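PDB 4M8K: hypothetical protein, GDSL-like Lipase/Acylhydrolase family protein from Bacteroides uniformis, which probably hydrolyses ester bonds of lipids or other acylated compounds, its natural substrate being unknown. Local coordinates for residues I166-N171 / I191-L196; L153-K158 / R187-E192; D28-F33 / L116-T121; S145-F150 / T179-E184. All coordinates share one frame; numbering follows the deposited sequence.

How the interactions relate
Interactions 1 and 3 bury their residues in and beside the parallel sheet, whereas interactions 2 and 4 both pack helix 146-160 on helix 176-189, interaction 2 at the surface and interaction 4 in the buried part of that pair. Interaction 1 is chiefly backbone hydrogen bonding between edge strand 192-195 and its neighbour, helped by an amide oxygen with two donors. Interaction 3, at the end of strand 114-118, is joined mainly through waters and one aromatic pair, close to a bound acetate. Of the two helix contacts, interaction 2 works by aliphatic contacts round a tyrosine, interaction 4 by selenium-aromatic contacts and one arginine-serine bond. Interaction 2 shares Ile191 and Glu192 with interaction 1.

Interaction 1 of 4, residues I166-N171 / I191-L196; sequences IYNITN and IENIRL
Asn193 and Thr170 meet across two neighbouring parallel strands, 165-170 and 192-195, whose local directions differ by 27°. Alternating bonds set the register: Asn168 N reaches Glu192 O, Ile194 N returns to Asn168 O at 2.7 Å, and Thr170 N and Leu196 N continue the series. Asn193 carries its CG anti to the backbone N (chi1 -177°), which lays its amide beside that of Asn168. Its OD1 accepts twice: Thr170 OG1 donates at 2.7 Å on a lone pair in the carbonyl plane, while Asn168 ND2 comes from 3.1 Å, 51° out of that plane; its ND2 bonds Asp183 of helix 176-189. Were Asn193 an alanine, Thr170 OG1 and Asn168 ND2 would probably both lose their shared acceptor, and the amide of Asn168 would be freer to turn. Leu196 can be followed outward: CB rests 3.3 Å and CG 3.4 Å from Thr170 O, CD1 closes on Ile169 CG2 at 3.6 Å, and CD2 touches that methyl more loosely, at 4.2 Å. The pairing joins the two strands of a beta-alpha-beta unit whose crossover is helix 176-189. That helix and helix 146-160 cover the Asn168 face, helix 208-222 covers Ile169 and Ile194, and strand 114-118 bonds to the other edge of strand 165-170.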
# COMPACT_ATOMS: atom_id res chain seq x y z
N ILE A 166 3.55 -9.52 -6.68
CA ILE A 166 3.60 -8.31 -5.88
C ILE A 166 3.57 -7.13 -6.82
O ILE A 166 4.31 -7.10 -7.81
CB ILE A 166 4.89 -8.25 -5.06
CG1 ILE A 166 5.04 -9.50 -4.20
CG2 ILE A 166 4.94 -6.96 -4.25
CD1 ILE A 166 6.42 -9.67 -3.59
N TYR A 167 2.64 -6.22 -6.55
CA TYR A 167 2.44 -4.98 -7.28
C TYR A 167 2.56 -3.80 -6.34
O TYR A 167 2.01 -3.82 -5.21
CB TYR A 167 1.05 -4.96 -7.91
CG TYR A 167 0.83 -6.02 -8.96
CD1 TYR A 167 0.40 -7.27 -8.61
CD2 TYR A 167 1.03 -5.74 -10.30
CE1 TYR A 167 0.18 -8.25 -9.57
CE2 TYR A 167 0.86 -6.72 -11.27
CZ TYR A 167 0.45 -7.98 -10.90
OH TYR A 167 0.24 -8.94 -11.86
N ASN A 168 3.34 -2.81 -6.75
CA ASN A 168 3.43 -1.57 -6.04
C ASN A 168 2.46 -0.54 -6.64
O ASN A 168 2.26 -0.49 -7.87
CB ASN A 168 4.82 -0.98 -6.10
CG ASN A 168 5.00 0.15 -5.09
OD1 ASN A 168 4.94 -0.07 -3.85
ND2 ASN A 168 5.26 1.34 -5.57
N ILE A 169 1.88 0.26 -5.78
CA ILE A 169 0.94 1.29 -6.22
C ILE A 169 1.46 2.64 -5.74
O ILE A 169 1.56 2.86 -4.51
CB ILE A 169 -0.44 1.04 -5.66
CG1 ILE A 169 -1.05 -0.27 -6.16
CG2 ILE A 169 -1.41 2.18 -6.05
CD1 ILE A 169 -2.35 -0.64 -5.40
N THR A 170 1.80 3.52 -6.69
CA THR A 170 2.31 4.89 -6.41
C THR A 170 1.21 5.95 -6.50
O THR A 170 0.67 6.26 -7.57
CB THR A 170 3.48 5.26 -7.35
OG1 THR A 170 4.55 4.35 -7.16
CG2 THR A 170 3.99 6.69 -7.08
N ASN A 171 0.84 6.49 -5.34
CA ASN A 171 -0.05 7.65 -5.29
C ASN A 171 0.42 8.79 -6.21
O ASN A 171 1.62 9.00 -6.41
CB ASN A 171 -0.17 8.18 -3.87
CG ASN A 171 -1.35 9.12 -3.67
OD1 ASN A 171 -2.21 9.23 -4.54
ND2 ASN A 171 -1.39 9.79 -2.54
N ILE A 191 9.48 -5.59 -9.83
CA ILE A 191 8.11 -5.45 -9.39
C ILE A 191 7.39 -4.37 -10.22
O ILE A 191 7.88 -3.21 -10.31
CB ILE A 191 8.06 -5.00 -7.92
CG1 ILE A 191 8.64 -6.04 -6.96
CG2 ILE A 191 6.63 -4.60 -7.52
CD1 ILE A 191 8.07 -7.41 -7.12
N GLU A 192 6.22 -4.70 -10.77
CA GLU A 192 5.38 -3.70 -11.46
C GLU A 192 4.94 -2.56 -10.54
O GLU A 192 4.43 -2.78 -9.42
CB GLU A 192 4.13 -4.32 -12.12
CG GLU A 192 3.08 -3.32 -12.64
CD GLU A 192 2.86 -3.31 -14.15
OE1 GLU A 192 2.46 -4.37 -14.67
OE2 GLU A 192 3.03 -2.23 -14.78
N ASN A 193 5.11 -1.33 -11.05
CA ASN A 193 4.77 -0.15 -10.32
C ASN A 193 3.59 0.53 -11.01
O ASN A 193 3.71 0.93 -12.14
CB ASN A 193 5.98 0.79 -10.25
CG ASN A 193 5.74 2.02 -9.44
OD1 ASN A 193 4.89 2.04 -8.52
ND2 ASN A 193 6.45 3.07 -9.76
N ILE A 194 2.45 0.62 -10.32
CA ILE A 194 1.23 1.24 -10.87
C ILE A 194 1.28 2.71 -10.53
O ILE A 194 1.13 3.11 -9.37
CB ILE A 194 -0.01 0.56 -10.32
CG1 ILE A 194 0.09 -0.93 -10.67
CG2 ILE A 194 -1.26 1.17 -10.89
CD1 ILE A 194 -0.86 -1.86 -9.97
N ARG A 195 1.51 3.54 -11.53
CA ARG A 195 1.63 4.98 -11.28
C ARG A 195 0.29 5.67 -11.43
O ARG A 195 -0.17 5.96 -12.51
CB ARG A 195 2.70 5.57 -12.19
CG ARG A 195 4.07 5.02 -11.79
CD ARG A 195 5.24 5.53 -12.63
NE ARG A 195 5.10 5.16 -14.03
CZ ARG A 195 5.34 3.94 -14.53
NH1 ARG A 195 5.75 2.93 -13.77
NH2 ARG A 195 5.17 3.73 -15.83
N LEU A 196 -0.38 5.89 -10.30
CA LEU A 196 -1.71 6.45 -10.37
C LEU A 196 -1.70 7.88 -10.94
O LEU A 196 -0.74 8.62 -10.75
CB LEU A 196 -2.32 6.48 -9.01
CG LEU A 196 -2.43 5.13 -8.33
CD1 LEU A 196 -2.99 5.34 -6.92
CD2 LEU A 196 -3.31 4.23 -9.14
O HOH W 1 4.85 -7.20 -10.39
O HOH W 2 1.64 8.25 -9.39

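Interaction 2 of 4, residues L153-K158 / R187-E192; sequences LLASLK and RHYGIE
Tyr189 packs against Leu154, Ala155 and Lys158 where helix 176-189 ends in a Schellman motif, with Gly190 taking positive phi as the chain turns toward strand 192-195. The tyrosine has CG anti to its own carbonyl carbon (chi1 -73°), a setting that swings the ring onto helix 146-160. Leu154 CB approaches the inner part of the ring obliquely, 3.9 Å from Tyr189 CD2. Farther out, Ala155 CB sits 3.6 Å from Tyr189 CE1, and Ala155 N lies over the face, offset toward the rim. The opposite face is covered by His188, whose CD2 stands 3.5 Å above the ring centre, so the ring lies between the preceding residue and the neighbouring helix. His188 itself stacks on Tyr135, and Trp138 adds to the packing round Ala155 and Tyr189.

Lys158 is extended at first and then folds twice (chi3 65°, chi4 59°), which bends its end round toward the helix terminus. Its CD passes 3.9 Å from Tyr189 CB, so its methylenes pack on the tyrosine. Next along the chain, Ile191 closes the contact through its longer branch: CG1 meets Leu154 CD1 at 4.1 Å, and CD1 reaches Lys158 CD at the same separation. The closest approach belongs to the lysine, with Lys158 CE 3.4 Å from the backbone oxygen, Tyr189 O.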
# COMPACT_ATOMS: atom_id res chain seq x y z
N LEU A 153 11.83 -3.41 1.89
CA LEU A 153 10.43 -3.85 1.78
C LEU A 153 10.27 -4.82 0.65
O LEU A 153 9.80 -5.96 0.84
CB LEU A 153 9.50 -2.63 1.59
CG LEU A 153 8.00 -2.94 1.49
CD1 LEU A 153 7.48 -3.61 2.75
CD2 LEU A 153 7.20 -1.67 1.23
N LEU A 154 10.63 -4.40 -0.55
CA LEU A 154 10.46 -5.30 -1.70
C LEU A 154 11.36 -6.53 -1.56
O LEU A 154 10.95 -7.64 -1.89
CB LEU A 154 10.71 -4.60 -3.01
CG LEU A 154 9.86 -3.34 -3.27
CD1 LEU A 154 9.99 -2.90 -4.72
CD2 LEU A 154 8.40 -3.59 -2.97
N ALA A 155 12.56 -6.34 -1.06
CA ALA A 155 13.52 -7.45 -0.96
C ALA A 155 12.96 -8.49 -0.05
O ALA A 155 12.96 -9.66 -0.37
CB ALA A 155 14.86 -6.96 -0.44
N SER A 156 12.44 -8.05 1.09
CA SER A 156 11.85 -8.94 2.11
C SER A 156 10.53 -9.57 1.70
O SER A 156 10.35 -10.76 1.97
CB SER A 156 11.62 -8.21 3.44
OG SER A 156 12.84 -7.69 3.92
N LEU A 157 9.62 -8.79 1.06
CA LEU A 157 8.41 -9.39 0.52
C LEU A 157 8.70 -10.50 -0.49
O LEU A 157 8.05 -11.56 -0.47
CB LEU A 157 7.54 -8.35 -0.13
CG LEU A 157 6.83 -7.46 0.87
CD1 LEU A 157 6.11 -6.34 0.11
CD2 LEU A 157 5.91 -8.28 1.75
N LYS A 158 9.67 -10.28 -1.37
CA LYS A 158 10.05 -11.29 -2.36
C LYS A 158 10.60 -12.57 -1.70
O LYS A 158 10.32 -13.66 -2.18
CB LYS A 158 11.04 -10.74 -3.38
CG LYS A 158 10.39 -9.86 -4.43
CD LYS A 158 11.38 -9.09 -5.28
CE LYS A 158 12.25 -9.96 -6.14
NZ LYS A 158 11.43 -10.76 -7.04
N ARG A 187 11.80 -1.20 -10.27
CA ARG A 187 12.56 -1.72 -11.45
C ARG A 187 13.73 -2.64 -11.01
O ARG A 187 13.94 -3.72 -11.60
CB ARG A 187 13.03 -0.56 -12.33
CG ARG A 187 13.84 -1.03 -13.58
CD ARG A 187 15.10 -0.20 -13.95
NE ARG A 187 16.02 0.01 -12.81
CZ ARG A 187 16.92 -0.88 -12.38
NH1 ARG A 187 17.08 -2.03 -13.00
NH2 ARG A 187 17.70 -0.60 -11.33
N HIS A 188 14.46 -2.24 -9.97
CA HIS A 188 15.53 -3.10 -9.47
C HIS A 188 15.00 -4.50 -9.15
O HIS A 188 15.55 -5.47 -9.54
CB HIS A 188 16.18 -2.50 -8.22
CG HIS A 188 17.30 -3.34 -7.66
ND1 HIS A 188 18.63 -3.20 -8.05
CD2 HIS A 188 17.30 -4.34 -6.74
CE1 HIS A 188 19.38 -4.08 -7.42
NE2 HIS A 188 18.60 -4.80 -6.63
N TYR A 189 13.90 -4.56 -8.40
CA TYR A 189 13.36 -5.82 -7.92
C TYR A 189 12.39 -6.51 -8.90
O TYR A 189 11.90 -7.61 -8.61
CB TYR A 189 12.74 -5.62 -6.53
CG TYR A 189 13.81 -5.42 -5.44
CD1 TYR A 189 14.54 -6.50 -4.94
CD2 TYR A 189 14.11 -4.16 -4.97
CE1 TYR A 189 15.49 -6.30 -3.94
CE2 TYR A 189 15.07 -3.95 -4.01
CZ TYR A 189 15.74 -5.02 -3.48
OH TYR A 189 16.72 -4.76 -2.53
N GLY A 190 12.18 -5.93 -10.08
CA GLY A 190 11.32 -6.54 -11.09
C GLY A 190 9.87 -6.57 -10.63
O GLY A 190 9.16 -7.50 -10.92
N ILE A 191 9.48 -5.59 -9.83
CA ILE A 191 8.11 -5.45 -9.39
C ILE A 191 7.39 -4.37 -10.22
O ILE A 191 7.88 -3.21 -10.31
CB ILE A 191 8.06 -5.00 -7.92
CG1 ILE A 191 8.64 -6.04 -6.96
CG2 ILE A 191 6.63 -4.60 -7.52
CD1 ILE A 191 8.07 -7.41 -7.12
N GLU A 192 6.22 -4.70 -10.77
CA GLU A 192 5.38 -3.70 -11.46
C GLU A 192 4.94 -2.56 -10.54
O GLU A 192 4.43 -2.78 -9.42
CB GLU A 192 4.13 -4.32 -12.12
CG GLU A 192 3.08 -3.32 -12.64
CD GLU A 192 2.86 -3.31 -14.15
OE1 GLU A 192 2.46 -4.37 -14.67
OE2 GLU A 192 3.03 -2.23 -14.78

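Interaction 3 of 4, residues D28-F33 / L116-T121; sequences DSYSTF and LVFGGT. With ACT (acetate ion), chain C.
The Gly-Asp-Ser motif of the GDSL family, here at the C-terminal edge of the parallel sheet, brings Asp28 opposite Phe118-Thr121. The carboxylate joins the two segments largely through water. Asp28 OD2 accepts from one water at 2.8 Å that is held by Gly120 N. A second water, held by Thr121 N at the start of helix 121-126, donates to the same Asp28 OD2. A third water donates to Asp28 OD1 and to Phe118 O and accepts from Ser31 OG, which also bonds Trp64. OD1 further takes Tyr30 N at 3.0 Å, an Asx turn; chi1 of 60° sets CG between the backbone N and carbonyl carbon, with OD1 turned to Tyr30 N and OD2 to the waters of Gly120 and Thr121. With an alanine in place of Asp28, those two bridging waters would probably lose their common acceptor and the turn its closing bond. Beside this network Tyr30 CD2 packs 3.7 Å from Phe118 CZ, the ring planes inclined at 76°. Ser29 N and OG both hold an acetate ion, probably from the crystallisation liquor, OG at 2.5 Å from its O, and Asn122, His205 and Gly84 complete its bonds. This grouping is consistent with the nucleophile, oxyanion hole and histidine of an SGNH-hydrolase active site.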
# COMPACT_ATOMS: atom_id res chain seq x y z
N ASP A 28 -1.76 2.21 3.75
CA ASP A 28 -1.94 3.32 4.65
C ASP A 28 -3.45 3.74 4.67
O ASP A 28 -4.30 2.93 4.33
CB ASP A 28 -0.99 4.46 4.29
CG ASP A 28 -1.21 5.00 2.87
OD1 ASP A 28 -2.34 4.91 2.32
OD2 ASP A 28 -0.22 5.49 2.29
N SER A 29 -3.76 4.99 5.04
CA SER A 29 -5.17 5.44 5.12
C SER A 29 -5.95 5.17 3.85
O SER A 29 -7.15 4.95 3.92
CB SER A 29 -5.29 6.94 5.35
OG SER A 29 -4.87 7.38 6.62
N TYR A 30 -5.29 5.22 2.68
CA TYR A 30 -5.99 5.15 1.38
C TYR A 30 -6.65 3.76 1.19
O TYR A 30 -7.59 3.60 0.41
CB TYR A 30 -5.05 5.40 0.19
CG TYR A 30 -4.75 6.84 -0.20
CD1 TYR A 30 -4.60 7.83 0.75
CD2 TYR A 30 -4.56 7.18 -1.54
CE1 TYR A 30 -4.31 9.15 0.38
CE2 TYR A 30 -4.26 8.47 -1.91
CZ TYR A 30 -4.12 9.46 -0.95
OH TYR A 30 -3.87 10.78 -1.32
N SER A 31 -6.15 2.79 1.93
CA SER A 31 -6.61 1.40 1.86
C SER A 31 -7.29 0.93 3.15
O SER A 31 -7.50 -0.28 3.36
CB SER A 31 -5.40 0.52 1.49
OG SER A 31 -4.87 0.90 0.23
N THR A 32 -7.65 1.88 4.02
CA THR A 32 -8.31 1.54 5.28
C THR A 32 -9.82 1.70 5.19
O THR A 32 -10.32 2.48 4.39
CB THR A 32 -7.89 2.39 6.53
OG1 THR A 32 -8.20 3.80 6.36
CG2 THR A 32 -6.42 2.18 6.85
N PHE A 33 -10.51 0.93 6.02
CA PHE A 33 -11.93 1.17 6.35
C PHE A 33 -12.16 0.51 7.70
O PHE A 33 -11.81 -0.68 7.90
CB PHE A 33 -12.94 0.65 5.28
CG PHE A 33 -14.27 1.37 5.33
CD1 PHE A 33 -15.25 0.97 6.23
CD2 PHE A 33 -14.55 2.46 4.49
CE1 PHE A 33 -16.46 1.65 6.33
CE2 PHE A 33 -15.75 3.13 4.55
CZ PHE A 33 -16.72 2.74 5.49
N LEU A 116 -0.66 -6.35 -2.92
CA LEU A 116 -0.72 -4.98 -3.37
C LEU A 116 -0.16 -4.04 -2.27
O LEU A 116 -0.75 -3.88 -1.21
CB LEU A 116 -2.15 -4.62 -3.76
CG LEU A 116 -2.84 -5.61 -4.70
CD1 LEU A 116 -4.29 -5.17 -4.86
CD2 LEU A 116 -2.17 -5.74 -6.06
N VAL A 117 0.99 -3.44 -2.58
CA VAL A 117 1.70 -2.52 -1.69
C VAL A 117 1.31 -1.12 -2.12
O VAL A 117 1.50 -0.76 -3.29
CB VAL A 117 3.24 -2.68 -1.78
CG1 VAL A 117 3.92 -1.79 -0.75
CG2 VAL A 117 3.63 -4.12 -1.55
N PHE A 118 0.74 -0.34 -1.19
CA PHE A 118 0.22 1.01 -1.48
C PHE A 118 0.66 1.96 -0.37
O PHE A 118 -0.09 2.34 0.53
CB PHE A 118 -1.30 0.93 -1.62
CG PHE A 118 -1.96 2.13 -2.20
CD1 PHE A 118 -1.27 3.34 -2.44
CD2 PHE A 118 -3.28 2.05 -2.54
CE1 PHE A 118 -1.90 4.37 -3.00
CE2 PHE A 118 -3.94 3.10 -3.13
CZ PHE A 118 -3.26 4.28 -3.35
N GLY A 119 1.91 2.37 -0.46
CA GLY A 119 2.55 3.24 0.54
C GLY A 119 3.47 4.30 -0.06
O GLY A 119 3.68 4.41 -1.32
N GLY A 120 3.97 5.12 0.85
CA GLY A 120 4.84 6.23 0.49
C GLY A 120 4.26 7.60 0.62
O GLY A 120 5.00 8.57 0.79
N THR A 121 2.93 7.70 0.61
CA THR A 121 2.31 9.02 0.83
C THR A 121 2.77 9.68 2.15
O THR A 121 3.11 10.85 2.20
CB THR A 121 0.77 8.92 0.76
OG1 THR A 121 0.39 8.52 -0.55
CG2 THR A 121 0.15 10.27 1.05
C ACT C . -2.50 8.50 5.07
O ACT C . -3.40 9.17 5.61
OXT ACT C . -2.08 7.49 5.63
CH3 ACT C . -1.93 8.88 3.74
O HOH W 3 2.33 5.74 3.33
O HOH W 4 -2.72 2.53 0.95
O HOH W 5 0.61 5.86 -0.11

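Interaction 4 of 4, residues S145-F150 / T179-E184; sequences SFRPAF and TDSMDE
With CG anti to the backbone N in Phe146 (chi1 -174°), and likewise in Phe150 one turn later, both rings reach across to Met182, modelled as selenomethionine. The result is a double Met-aromatic contact between helices 146-160 and 176-189, which lie next to each other on one side of the parallel sheet in this alpha/beta fold. Their local axes run 10.1 Å apart, with N-to-C directions 31° from one another.

The two phenylalanines use different parts of their rings. Phe150 offers a face: CG of Met182 stands 3.5 Å from the ring centroid, close to the normal, in a CH-pi contact. The selenium lies oblique to the same ring, 4.2 Å from its centroid. Phe146 offers its edge instead, its CZ lying 3.7 Å from Met182 CG near the ring plane, with the selenium also at that edge, 5.4 Å from the ring centroid. One CG is thus met by a face and an edge together. Phe150 CB lies over one face of the Phe146 ring, toward its rim. Phe150 and Met182 also touch Asn168 of the sheet.

A polar link lies beside this apolar patch. Arg147 runs extended from CG to NE, bringing the edge of its guanidinium to Ser181, whose OG also bonds Glu177 O one turn back. That hydroxyl lies in the guanidinium plane, and Arg147 NE donates to Ser181 OG at 2.8 Å with an N-H...O angle of 177°.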
# COMPACT_ATOMS: atom_id res chain seq x y z
N SER A 145 15.48 5.91 6.75
CA SER A 145 15.42 6.63 5.50
C SER A 145 14.54 5.90 4.44
O SER A 145 14.39 4.67 4.46
CB SER A 145 16.84 6.84 4.94
OG SER A 145 17.53 7.79 5.75
N PHE A 146 14.00 6.66 3.52
CA PHE A 146 13.04 6.09 2.57
C PHE A 146 13.60 5.05 1.57
O PHE A 146 13.03 3.92 1.39
CB PHE A 146 12.34 7.17 1.78
CG PHE A 146 11.25 6.62 0.91
CD1 PHE A 146 10.03 6.23 1.49
CD2 PHE A 146 11.44 6.39 -0.44
CE1 PHE A 146 9.05 5.64 0.74
CE2 PHE A 146 10.41 5.84 -1.20
CZ PHE A 146 9.23 5.46 -0.60
N ARG A 147 14.67 5.40 0.89
CA ARG A 147 15.19 4.46 -0.09
C ARG A 147 15.65 3.12 0.52
O ARG A 147 15.23 2.07 0.01
CB ARG A 147 16.29 5.07 -0.92
CG ARG A 147 15.76 6.14 -1.87
CD ARG A 147 16.91 6.94 -2.45
NE ARG A 147 16.47 8.00 -3.38
CZ ARG A 147 17.26 8.99 -3.79
NH1 ARG A 147 18.51 9.08 -3.33
NH2 ARG A 147 16.81 9.89 -4.65
N PRO A 148 16.49 3.13 1.59
CA PRO A 148 16.80 1.82 2.16
C PRO A 148 15.54 1.04 2.62
O PRO A 148 15.46 -0.15 2.39
CB PRO A 148 17.70 2.16 3.34
CG PRO A 148 18.26 3.53 3.05
CD PRO A 148 17.20 4.23 2.25
N ALA A 149 14.58 1.73 3.26
CA ALA A 149 13.34 1.07 3.73
C ALA A 149 12.50 0.43 2.62
O ALA A 149 12.08 -0.71 2.78
CB ALA A 149 12.51 2.04 4.53
N PHE A 150 12.33 1.12 1.49
CA PHE A 150 11.56 0.61 0.37
C PHE A 150 12.29 -0.49 -0.33
O PHE A 150 11.70 -1.48 -0.76
CB PHE A 150 11.19 1.75 -0.61
CG PHE A 150 10.16 1.36 -1.60
CD1 PHE A 150 8.81 1.27 -1.25
CD2 PHE A 150 10.53 1.05 -2.91
CE1 PHE A 150 7.87 0.84 -2.18
CE2 PHE A 150 9.58 0.67 -3.85
CZ PHE A 150 8.25 0.56 -3.48
N THR A 179 8.58 9.60 -5.45
CA THR A 179 7.99 9.04 -6.65
C THR A 179 9.04 8.32 -7.51
O THR A 179 8.84 7.15 -7.95
CB THR A 179 7.32 10.15 -7.46
OG1 THR A 179 6.27 10.77 -6.67
CG2 THR A 179 6.70 9.56 -8.68
N ASP A 180 10.15 9.00 -7.75
CA ASP A 180 11.22 8.48 -8.58
C ASP A 180 11.87 7.28 -7.89
O ASP A 180 12.27 6.28 -8.54
CB ASP A 180 12.29 9.55 -8.86
CG ASP A 180 11.85 10.62 -9.86
OD1 ASP A 180 10.82 10.44 -10.54
OD2 ASP A 180 12.57 11.64 -9.97
N SER A 181 12.07 7.40 -6.58
CA SER A 181 12.72 6.33 -5.82
C SER A 181 11.91 5.02 -5.89
O SER A 181 12.47 3.96 -6.14
CB SER A 181 12.95 6.72 -4.36
OG SER A 181 13.83 7.85 -4.24
N MSE A 182 10.60 5.09 -5.70
CA MSE A 182 9.77 3.84 -5.78
C MSE A 182 9.86 3.24 -7.18
O MSE A 182 9.94 2.03 -7.33
CB MSE A 182 8.33 4.10 -5.37
CG MSE A 182 8.27 4.06 -3.88
SE MSE A 182 6.46 4.05 -3.12
CE MSE A 182 5.76 5.69 -3.93
N ASP A 183 9.92 4.07 -8.22
CA ASP A 183 9.91 3.52 -9.57
C ASP A 183 11.23 2.82 -9.84
O ASP A 183 11.26 1.74 -10.40
CB ASP A 183 9.63 4.59 -10.60
CG ASP A 183 9.16 3.99 -11.92
OD1 ASP A 183 8.22 3.23 -11.96
OD2 ASP A 183 9.75 4.27 -12.93
N GLU A 184 12.31 3.47 -9.46
CA GLU A 184 13.66 2.90 -9.62
C GLU A 184 13.84 1.59 -8.82
O GLU A 184 14.41 0.60 -9.30
CB GLU A 184 14.71 3.91 -9.16
CG GLU A 184 16.12 3.34 -9.04
CD GLU A 184 16.68 2.81 -10.35
OE1 GLU A 184 16.03 2.93 -11.42
OE2 GLU A 184 17.80 2.27 -10.35